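Local structure of oligogalacturonate lyase (3PE7) at residues T32-R45 with R349-D361. The protein is a manganese-binding lyase that cleaves oligogalacturonates by beta-elimination, probably in the cytoplasm. Numbering follows the deposited sequence.
With MN (manganese (II) ion), chain B; ACT (acetate ion), chain E.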
ATOM      1  N   THR A  32       9.360 -16.634  -5.500  1.00  8.74           N
ATOM      2  CA  THR A  32       8.542 -15.665  -4.764  1.00  8.99           C
ATOM      3  C   THR A  32       8.537 -14.316  -5.468  1.00  9.41           C
ATOM      4  O   THR A  32       9.583 -13.696  -5.648  1.00  9.67           O
ATOM      5  CB  THR A  32       9.032 -15.519  -3.305  1.00  9.11           C
ATOM      6  OG1 THR A  32       8.814 -16.765  -2.638  1.00  8.81           O
ATOM      7  CG2 THR A  32       8.295 -14.385  -2.570  1.00  8.60           C
ATOM      8  N   CYS A  33       7.346 -13.891  -5.902  1.00  9.32           N
ATOM      9  CA  CYS A  33       7.146 -12.562  -6.492  1.00  9.59           C
ATOM     10  C   CYS A  33       5.904 -11.946  -5.856  1.00  9.08           C
ATOM     11  O   CYS A  33       4.940 -12.646  -5.526  1.00  9.67           O
ATOM     12  CB  CYS A  33       6.925 -12.657  -8.006  1.00  9.75           C
ATOM     13  SG  CYS A  33       8.332 -13.374  -8.910  1.00 10.64           S
ATOM     14  N   HIS A  34       5.913 -10.639  -5.679  1.00  8.58           N
ATOM     15  CA  HIS A  34       4.757 -10.002  -5.063  1.00  8.07           C
ATOM     16  C   HIS A  34       4.581  -8.591  -5.577  1.00  8.39           C
ATOM     17  O   HIS A  34       5.534  -7.947  -6.013  1.00  8.54           O
ATOM     18  CB  HIS A  34       4.913  -9.953  -3.531  1.00  8.31           C
ATOM     19  CG  HIS A  34       6.036  -9.068  -3.095  1.00  8.16           C
ATOM     20  ND1 HIS A  34       5.875  -7.712  -2.896  1.00  7.80           N
ATOM     21  CD2 HIS A  34       7.353  -9.327  -2.910  1.00  7.92           C
ATOM     22  CE1 HIS A  34       7.041  -7.186  -2.545  1.00  8.64           C
ATOM     23  NE2 HIS A  34       7.955  -8.141  -2.561  1.00  9.11           N
ATOM     24  N   ARG A  35       3.344  -8.108  -5.522  1.00  8.87           N
ATOM     25  CA  ARG A  35       3.088  -6.717  -5.888  1.00  9.32           C
ATOM     26  C   ARG A  35       3.486  -5.770  -4.756  1.00  9.50           C
ATOM     27  O   ARG A  35       3.686  -6.205  -3.621  1.00  9.05           O
ATOM     28  CB  ARG A  35       1.610  -6.575  -6.245  1.00  9.88           C
ATOM     29  CG  ARG A  35       0.762  -6.583  -5.006  1.00 12.30           C
ATOM     30  CD  ARG A  35       0.524  -5.099  -4.667  1.00 20.31           C
ATOM     31  NE  ARG A  35      -0.657  -4.803  -5.377  1.00 14.54           N
ATOM     32  CZ  ARG A  35      -1.078  -3.680  -5.942  1.00 11.63           C
ATOM     33  NH1 ARG A  35      -0.420  -2.507  -5.952  1.00  9.64           N
ATOM     34  NH2 ARG A  35      -2.245  -3.797  -6.537  1.00 10.19           N
ATOM     35  N   ASN A  36       3.587  -4.466  -5.041  1.00  9.27           N
ATOM     36  CA  ASN A  36       3.920  -3.474  -4.015  1.00  9.55           C
ATOM     37  C   ASN A  36       2.701  -3.099  -3.158  1.00  8.82           C
ATOM     38  O   ASN A  36       1.605  -3.641  -3.366  1.00  9.08           O
ATOM     39  CB  ASN A  36       4.584  -2.229  -4.654  1.00  8.46           C
ATOM     40  CG  ASN A  36       3.596  -1.334  -5.426  1.00 10.14           C
ATOM     41  OD1 ASN A  36       3.900  -0.164  -5.705  1.00 10.28           O
ATOM     42  ND2 ASN A  36       2.449  -1.871  -5.786  1.00  7.87           N
ATOM     43  N   TYR A  37       2.865  -2.189  -2.207  1.00  9.72           N
ATOM     44  CA  TYR A  37       1.716  -1.734  -1.437  1.00  9.85           C
ATOM     45  C   TYR A  37       0.686  -1.057  -2.364  1.00 10.62           C
ATOM     46  O   TYR A  37       1.053  -0.342  -3.310  1.00 10.07           O
ATOM     47  CB  TYR A  37       2.145  -0.801  -0.300  1.00 10.73           C
ATOM     48  CG  TYR A  37       2.817  -1.498   0.863  1.00 11.71           C
ATOM     49  CD1 TYR A  37       2.409  -2.767   1.288  1.00 13.23           C
ATOM     50  CD2 TYR A  37       3.823  -0.856   1.585  1.00 13.54           C
ATOM     51  CE1 TYR A  37       3.024  -3.392   2.401  1.00 14.07           C
ATOM     52  CE2 TYR A  37       4.429  -1.458   2.680  1.00 14.65           C
ATOM     53  CZ  TYR A  37       4.031  -2.717   3.084  1.00 15.40           C
ATOM     54  OH  TYR A  37       4.652  -3.304   4.171  1.00 17.58           O
ATOM     55  N   PHE A  38      -0.586  -1.314  -2.095  1.00  9.62           N
ATOM     56  CA  PHE A  38      -1.672  -0.979  -3.027  1.00 10.14           C
ATOM     57  C   PHE A  38      -1.864   0.508  -3.301  1.00 10.23           C
ATOM     58  O   PHE A  38      -2.435   0.875  -4.332  1.00 11.02           O
ATOM     59  CB  PHE A  38      -3.011  -1.581  -2.545  1.00  9.76           C
ATOM     60  CG  PHE A  38      -3.427  -1.125  -1.180  1.00 11.16           C
ATOM     61  CD1 PHE A  38      -4.163   0.047  -1.007  1.00 11.67           C
ATOM     62  CD2 PHE A  38      -3.050  -1.867  -0.053  1.00 11.21           C
ATOM     63  CE1 PHE A  38      -4.531   0.481   0.268  1.00 13.09           C
ATOM     64  CE2 PHE A  38      -3.399  -1.435   1.219  1.00 13.43           C
ATOM     65  CZ  PHE A  38      -4.144  -0.268   1.381  1.00 11.70           C
ATOM     66  N   TYR A  39      -1.423   1.352  -2.370  1.00 10.02           N
ATOM     67  CA  TYR A  39      -1.591   2.813  -2.523  1.00 10.29           C
ATOM     68  C   TYR A  39      -0.431   3.482  -3.276  1.00 10.48           C
ATOM     69  O   TYR A  39      -0.506   4.693  -3.598  1.00 10.58           O
ATOM     70  CB  TYR A  39      -1.851   3.473  -1.160  1.00 10.61           C
ATOM     71  CG  TYR A  39      -0.798   3.153  -0.118  1.00 12.62           C
ATOM     72  CD1 TYR A  39      -0.903   2.014   0.693  1.00 12.20           C
ATOM     73  CD2 TYR A  39       0.316   3.990   0.047  1.00 13.47           C
ATOM     74  CE1 TYR A  39       0.079   1.715   1.656  1.00 13.80           C
ATOM     75  CE2 TYR A  39       1.286   3.698   0.988  1.00 15.51           C
ATOM     76  CZ  TYR A  39       1.175   2.558   1.775  1.00 15.04           C
ATOM     77  OH  TYR A  39       2.146   2.288   2.714  1.00 18.13           O
ATOM     78  N   GLN A  40       0.624   2.709  -3.560  1.00  9.80           N
ATOM     79  CA  GLN A  40       1.833   3.199  -4.262  1.00  9.81           C
ATOM     80  C   GLN A  40       1.766   2.883  -5.758  1.00  9.64           C
ATOM     81  O   GLN A  40       1.412   1.756  -6.156  1.00 10.77           O
ATOM     82  CB  GLN A  40       3.129   2.602  -3.666  1.00 10.00           C
ATOM     83  CG  GLN A  40       3.402   2.928  -2.165  1.00 11.44           C
ATOM     84  CD  GLN A  40       3.918   4.353  -1.940  1.00 12.82           C
ATOM     85  OE1 GLN A  40       5.021   4.547  -1.397  1.00 13.65           O
ATOM     86  NE2 GLN A  40       3.130   5.353  -2.343  1.00 10.91           N
ATOM     87  N   LYS A  41       2.105   3.865  -6.599  1.00  9.66           N
ATOM     88  CA  LYS A  41       2.046   3.651  -8.054  1.00  9.62           C
ATOM     89  C   LYS A  41       2.966   2.527  -8.528  1.00  9.85           C
ATOM     90  O   LYS A  41       4.180   2.564  -8.267  1.00 10.13           O
ATOM     91  CB  LYS A  41       2.369   4.951  -8.817  1.00  9.19           C
ATOM     92  CG  LYS A  41       2.379   4.765 -10.330  1.00  9.86           C
ATOM     93  CD  LYS A  41       2.689   6.091 -11.030  1.00 10.94           C
ATOM     94  CE  LYS A  41       2.965   5.851 -12.510  1.00  9.30           C
ATOM     95  NZ  LYS A  41       3.290   7.143 -13.221  1.00 11.79           N
ATOM     96  N   CYS A  42       2.381   1.520  -9.204  1.00  9.43           N
ATOM     97  CA  CYS A  42       3.157   0.428  -9.806  1.00  9.08           C
ATOM     98  C   CYS A  42       2.963   0.214 -11.308  1.00  9.09           C
ATOM     99  O   CYS A  42       3.793  -0.404 -11.931  1.00  9.54           O
ATOM    100  CB  CYS A  42       2.921  -0.920  -9.085  1.00  8.98           C
ATOM    101  SG  CYS A  42       1.181  -1.463  -9.038  1.00  9.73           S
ATOM    102  N   PHE A  43       1.849   0.698 -11.865  1.00  9.70           N
ATOM    103  CA  PHE A  43       1.645   0.662 -13.301  1.00  9.10           C
ATOM    104  C   PHE A  43       2.101   1.971 -13.921  1.00  9.69           C
ATOM    105  O   PHE A  43       1.865   3.017 -13.354  1.00 10.83           O
ATOM    106  CB  PHE A  43       0.168   0.476 -13.649  1.00  8.91           C
ATOM    107  CG  PHE A  43      -0.342  -0.896 -13.399  1.00  8.41           C
ATOM    108  CD1 PHE A  43      -0.155  -1.905 -14.342  1.00  8.29           C
ATOM    109  CD2 PHE A  43      -1.048  -1.168 -12.225  1.00  9.27           C
ATOM    110  CE1 PHE A  43      -0.674  -3.200 -14.109  1.00  9.27           C
ATOM    111  CE2 PHE A  43      -1.533  -2.451 -11.972  1.00 10.34           C
ATOM    112  CZ  PHE A  43      -1.358  -3.458 -12.919  1.00 10.22           C
ATOM    113  N   THR A  44       2.728   1.909 -15.094  1.00 10.73           N
ATOM    114  CA  THR A  44       2.982   3.140 -15.859  1.00 11.02           C
ATOM    115  C   THR A  44       1.627   3.715 -16.311  1.00 12.50           C
ATOM    116  O   THR A  44       0.626   3.013 -16.318  1.00 11.94           O
ATOM    117  CB  THR A  44       3.932   2.919 -17.055  1.00 11.71           C
ATOM    118  OG1 THR A  44       3.473   1.845 -17.886  1.00 11.36           O
ATOM    119  CG2 THR A  44       5.327   2.595 -16.551  1.00 11.57           C
ATOM    120  N   ARG A  45       1.607   4.987 -16.676  1.00 13.31           N
ATOM    121  CA  ARG A  45       0.335   5.662 -16.977  1.00 13.98           C
ATOM    122  C   ARG A  45      -0.478   4.987 -18.080  1.00 14.65           C
ATOM    123  O   ARG A  45      -1.711   4.954 -18.003  1.00 15.50           O
ATOM    124  CB  ARG A  45       0.585   7.126 -17.318  1.00 14.13           C
ATOM    125  CG  ARG A  45       1.034   7.945 -16.117  1.00 13.25           C
ATOM    126  CD  ARG A  45       1.497   9.354 -16.555  1.00 15.28           C
ATOM    127  NE  ARG A  45       2.654   9.304 -17.431  1.00 19.18           N
ATOM    128  CZ  ARG A  45       3.221  10.388 -17.957  1.00 20.00           C
ATOM    129  NH1 ARG A  45       2.733  11.592 -17.678  1.00 21.63           N
ATOM    130  NH2 ARG A  45       4.264  10.263 -18.764  1.00 20.15           N
ATOM    131  N   ARG A 349       5.611 -10.600   6.759  1.00 13.14           N
ATOM    132  CA  ARG A 349       4.205 -10.756   7.110  1.00 14.30           C
ATOM    133  C   ARG A 349       3.269 -10.057   6.133  1.00 13.97           C
ATOM    134  O   ARG A 349       2.059 -10.081   6.346  1.00 16.31           O
ATOM    135  CB  ARG A 349       3.928 -10.206   8.521  1.00 15.66           C
ATOM    136  CG  ARG A 349       4.934 -10.600   9.608  1.00 19.86           C
ATOM    137  CD  ARG A 349       5.057 -12.072   9.729  1.00 25.48           C
ATOM    138  NE  ARG A 349       5.862 -12.498  10.874  1.00 28.29           N
ATOM    139  CZ  ARG A 349       5.374 -13.117  11.945  1.00 30.55           C
ATOM    140  NH1 ARG A 349       4.071 -13.383  12.035  1.00 30.80           N
ATOM    141  NH2 ARG A 349       6.195 -13.483  12.923  1.00 30.12           N
ATOM    142  N   GLN A 350       3.808  -9.433   5.086  1.00 12.05           N
ATOM    143  CA  GLN A 350       2.965  -8.764   4.082  1.00 10.64           C
ATOM    144  C   GLN A 350       2.970  -9.481   2.750  1.00 10.15           C
ATOM    145  O   GLN A 350       2.114  -9.222   1.897  1.00  9.79           O
ATOM    146  CB  GLN A 350       3.430  -7.306   3.857  1.00 10.17           C
ATOM    147  CG  GLN A 350       3.160  -6.345   5.031  1.00 11.05           C
ATOM    148  CD  GLN A 350       1.692  -6.091   5.277  1.00 11.18           C
ATOM    149  OE1 GLN A 350       0.914  -5.828   4.335  1.00  9.84           O
ATOM    150  NE2 GLN A 350       1.286  -6.150   6.555  1.00 11.80           N
ATOM    151  N   VAL A 351       3.940 -10.377   2.560  1.00  8.94           N
ATOM    152  CA  VAL A 351       4.205 -10.915   1.218  1.00  8.22           C
ATOM    153  C   VAL A 351       3.005 -11.673   0.595  1.00  8.71           C
ATOM    154  O   VAL A 351       2.789 -11.597  -0.617  1.00  8.48           O
ATOM    155  CB  VAL A 351       5.502 -11.735   1.207  1.00  9.07           C
ATOM    156  CG1 VAL A 351       5.339 -13.066   1.949  1.00  8.50           C
ATOM    157  CG2 VAL A 351       5.988 -11.960  -0.212  1.00  7.89           C
ATOM    158  N   THR A 352       2.213 -12.362   1.426  1.00  7.90           N
ATOM    159  CA  THR A 352       1.046 -13.076   0.904  1.00  8.69           C
ATOM    160  C   THR A 352      -0.233 -12.248   0.945  1.00  8.08           C
ATOM    161  O   THR A 352      -1.289 -12.761   0.591  1.00  8.82           O
ATOM    162  CB  THR A 352       0.789 -14.407   1.659  1.00  7.78           C
ATOM    163  OG1 THR A 352       0.825 -14.169   3.068  1.00  9.41           O
ATOM    164  CG2 THR A 352       1.861 -15.455   1.286  1.00  9.67           C
ATOM    165  N   HIS A 353      -0.144 -10.975   1.366  1.00  7.78           N
ATOM    166  CA  HIS A 353      -1.324 -10.091   1.327  1.00  8.82           C
ATOM    167  C   HIS A 353      -1.732  -9.814  -0.124  1.00  7.96           C
ATOM    168  O   HIS A 353      -0.902  -9.404  -0.919  1.00  9.20           O
ATOM    169  CB  HIS A 353      -1.041  -8.783   2.061  1.00  7.93           C
ATOM    170  CG  HIS A 353      -1.020  -8.926   3.547  1.00  8.16           C
ATOM    171  ND1 HIS A 353      -1.183  -7.855   4.402  1.00  9.30           N
ATOM    172  CD2 HIS A 353      -0.866 -10.020   4.333  1.00  8.05           C
ATOM    173  CE1 HIS A 353      -1.136  -8.288   5.650  1.00  8.97           C
ATOM    174  NE2 HIS A 353      -0.952  -9.597   5.636  1.00 10.22           N
ATOM    175  N   PRO A 354      -3.013 -10.043  -0.469  1.00  8.78           N
ATOM    176  CA  PRO A 354      -3.392  -9.785  -1.869  1.00  7.23           C
ATOM    177  C   PRO A 354      -3.193  -8.327  -2.294  1.00  7.48           C
ATOM    178  O   PRO A 354      -2.742  -8.077  -3.414  1.00  7.56           O
ATOM    179  CB  PRO A 354      -4.870 -10.193  -1.921  1.00  8.12           C
ATOM    180  CG  PRO A 354      -4.976 -11.284  -0.825  1.00  8.22           C
ATOM    181  CD  PRO A 354      -4.054 -10.797   0.267  1.00  8.29           C
ATOM    182  N   HIS A 355      -3.506  -7.379  -1.405  1.00  6.57           N
ATOM    183  CA  HIS A 355      -3.268  -5.946  -1.659  1.00  6.97           C
ATOM    184  C   HIS A 355      -3.856  -5.487  -3.015  1.00  7.05           C
ATOM    185  O   HIS A 355      -3.134  -4.903  -3.841  1.00  7.44           O
ATOM    186  CB  HIS A 355      -1.746  -5.639  -1.586  1.00  6.39           C
ATOM    187  CG  HIS A 355      -1.204  -5.621  -0.188  1.00  7.50           C
ATOM    188  ND1 HIS A 355       0.135  -5.766   0.093  1.00  8.25           N
ATOM    189  CD2 HIS A 355      -1.821  -5.475   1.008  1.00  8.45           C
ATOM    190  CE1 HIS A 355       0.328  -5.706   1.399  1.00  9.37           C
ATOM    191  NE2 HIS A 355      -0.844  -5.532   1.979  1.00  7.91           N
ATOM    192  N   PRO A 356      -5.162  -5.729  -3.225  1.00  7.37           N
ATOM    193  CA  PRO A 356      -5.687  -5.464  -4.569  1.00  7.18           C
ATOM    194  C   PRO A 356      -5.738  -3.971  -4.919  1.00  7.34           C
ATOM    195  O   PRO A 356      -5.931  -3.123  -4.037  1.00  8.14           O
ATOM    196  CB  PRO A 356      -7.116  -6.020  -4.503  1.00  6.91           C
ATOM    197  CG  PRO A 356      -7.495  -5.931  -3.054  1.00  7.06           C
ATOM    198  CD  PRO A 356      -6.203  -6.267  -2.318  1.00  7.43           C
ATOM    199  N   SER A 357      -5.526  -3.677  -6.203  1.00  7.74           N
ATOM    200  CA  SER A 357      -5.771  -2.344  -6.762  1.00  8.10           C
ATOM    201  C   SER A 357      -6.257  -2.517  -8.206  1.00  8.73           C
ATOM    202  O   SER A 357      -6.208  -3.626  -8.744  1.00  8.24           O
ATOM    203  CB  SER A 357      -4.535  -1.454  -6.693  1.00  8.84           C
ATOM    204  OG  SER A 357      -3.543  -1.898  -7.611  1.00  8.10           O
ATOM    205  N   PHE A 358      -6.730  -1.432  -8.828  1.00  8.72           N
ATOM    206  CA  PHE A 358      -7.214  -1.476 -10.193  1.00  8.95           C
ATOM    207  C   PHE A 358      -6.100  -1.162 -11.189  1.00  8.79           C
ATOM    208  O   PHE A 358      -5.227  -0.347 -10.900  1.00  8.71           O
ATOM    209  CB  PHE A 358      -8.383  -0.484 -10.377  1.00  9.78           C
ATOM    210  CG  PHE A 358      -9.618  -0.841  -9.592  1.00  9.20           C
ATOM    211  CD1 PHE A 358      -9.836  -0.308  -8.328  1.00  9.23           C
ATOM    212  CD2 PHE A 358     -10.569  -1.717 -10.117  1.00 11.45           C
ATOM    213  CE1 PHE A 358     -11.008  -0.615  -7.578  1.00 10.10           C
ATOM    214  CE2 PHE A 358     -11.727  -2.049  -9.382  1.00 10.40           C
ATOM    215  CZ  PHE A 358     -11.945  -1.493  -8.105  1.00 10.71           C
ATOM    216  N   THR A 359      -6.123  -1.824 -12.348  1.00  9.17           N
ATOM    217  CA  THR A 359      -5.294  -1.418 -13.469  1.00  9.04           C
ATOM    218  C   THR A 359      -5.734  -0.000 -13.891  1.00  9.59           C
ATOM    219  O   THR A 359      -6.849   0.416 -13.588  1.00  9.93           O
ATOM    220  CB  THR A 359      -5.444  -2.369 -14.662  1.00  8.20           C
ATOM    221  OG1 THR A 359      -6.836  -2.584 -14.938  1.00  8.09           O
ATOM    222  CG2 THR A 359      -4.757  -3.721 -14.369  1.00  8.91           C
ATOM    223  N   PRO A 360      -4.858   0.737 -14.594  1.00 10.88           N
ATOM    224  CA  PRO A 360      -5.225   2.111 -14.968  1.00 10.95           C
ATOM    225  C   PRO A 360      -6.542   2.219 -15.771  1.00 11.40           C
ATOM    226  O   PRO A 360      -7.221   3.265 -15.717  1.00 11.27           O
ATOM    227  CB  PRO A 360      -4.007   2.573 -15.799  1.00 11.45           C
ATOM    228  CG  PRO A 360      -2.854   1.839 -15.170  1.00 10.19           C
ATOM    229  CD  PRO A 360      -3.430   0.465 -14.856  1.00 10.27           C
ATOM    230  N   ASP A 361      -6.903   1.159 -16.493  1.00 11.55           N
ATOM    231  CA  ASP A 361      -8.139   1.156 -17.304  1.00 12.14           C
ATOM    232  C   ASP A 361      -9.402   0.721 -16.552  1.00 13.24           C
ATOM    233  O   ASP A 361     -10.498   0.725 -17.118  1.00 12.95           O
ATOM    234  CB  ASP A 361      -7.947   0.361 -18.612  1.00 12.23           C
ATOM    235  CG  ASP A 361      -7.749  -1.127 -18.395  1.00 13.96           C
ATOM    236  OD1 ASP A 361      -7.841  -1.596 -17.248  1.00 13.32           O
ATOM    237  OD2 ASP A 361      -7.496  -1.833 -19.401  1.00 16.74           O
TER
HETATM  238 MN    MN B 389      -1.200  -5.746   4.046  1.00  7.45          MN
HETATM  239  C   ACT E 392      -1.380  -3.928   5.751  1.00 19.53           C
HETATM  240  O   ACT E 392      -1.555  -5.134   6.155  1.00 18.31           O
HETATM  241  OXT ACT E 392      -1.200  -3.700   4.494  1.00 18.10           O
HETATM  242  CH3 ACT E 392      -1.366  -2.804   6.731  1.00 20.49           C
HETATM  243  O   HOH W   1       2.353  -6.526  -1.336  1.00  7.59           O
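The carbonyl oxygen of Arg35 is gripped twice, and one grip leads to His355. A water donates to Arg35 O at 2.7 Å and accepts from His355 ND1, in the plane of the imidazole. His34 ND1 also donates to Arg35 O, 2.8 Å away, from above the carbonyl plane. His34 NE2 bonds Thr83, so both ring nitrogens are held, and Val351 CG2 packs against this ring.

With ND1 spent on the water, His355 NE2 binds manganese at 2.1 Å. Gln350 OE1, His353 ND1 and His287 are the other protein ligands. Both oxygens of an acetate, probably from the crystallisation liquor, complete the shell. Gln350 NE2 donates to acetate O at 3.0 Å, so one amide touches both metal and anion.

Tyr37 and Phe38 meet one face of the His355 ring; His353 CB lies over the other. Tyr37 lies alongside, CD1 3.6 Å from His355 CE1, with the planes 73° apart. Its OH reaches Gln350 CG. The Phe38 side chain runs at about a right angle to His355, its ring-edge CD2 4.0 Å from His355 CD2.

Arg35 takes a bent path. CG sits between the backbone N and carbonyl carbon (chi1 75°), and further bends at chi2 and chi3 lay one guanidinium face on His355 O. NH2 donates in plane to Ser357 OG at 169°; the 2.5 Å between these two atoms is unusually short and its exact value doubtful.

Further along, Pro360 CD makes a CH-pi contact over the Phe43 face, 4.1 Å from the ring centroid. Thr359 CG2 meets Phe43 CZ.

The contact joins two adjacent blades of the seven-bladed beta-propeller. Strand 33-34 edges the first; strand 357-358 edges the one shared by N- and C-terminal strands, the Velcro closure typical of propellers, beside the manganese site.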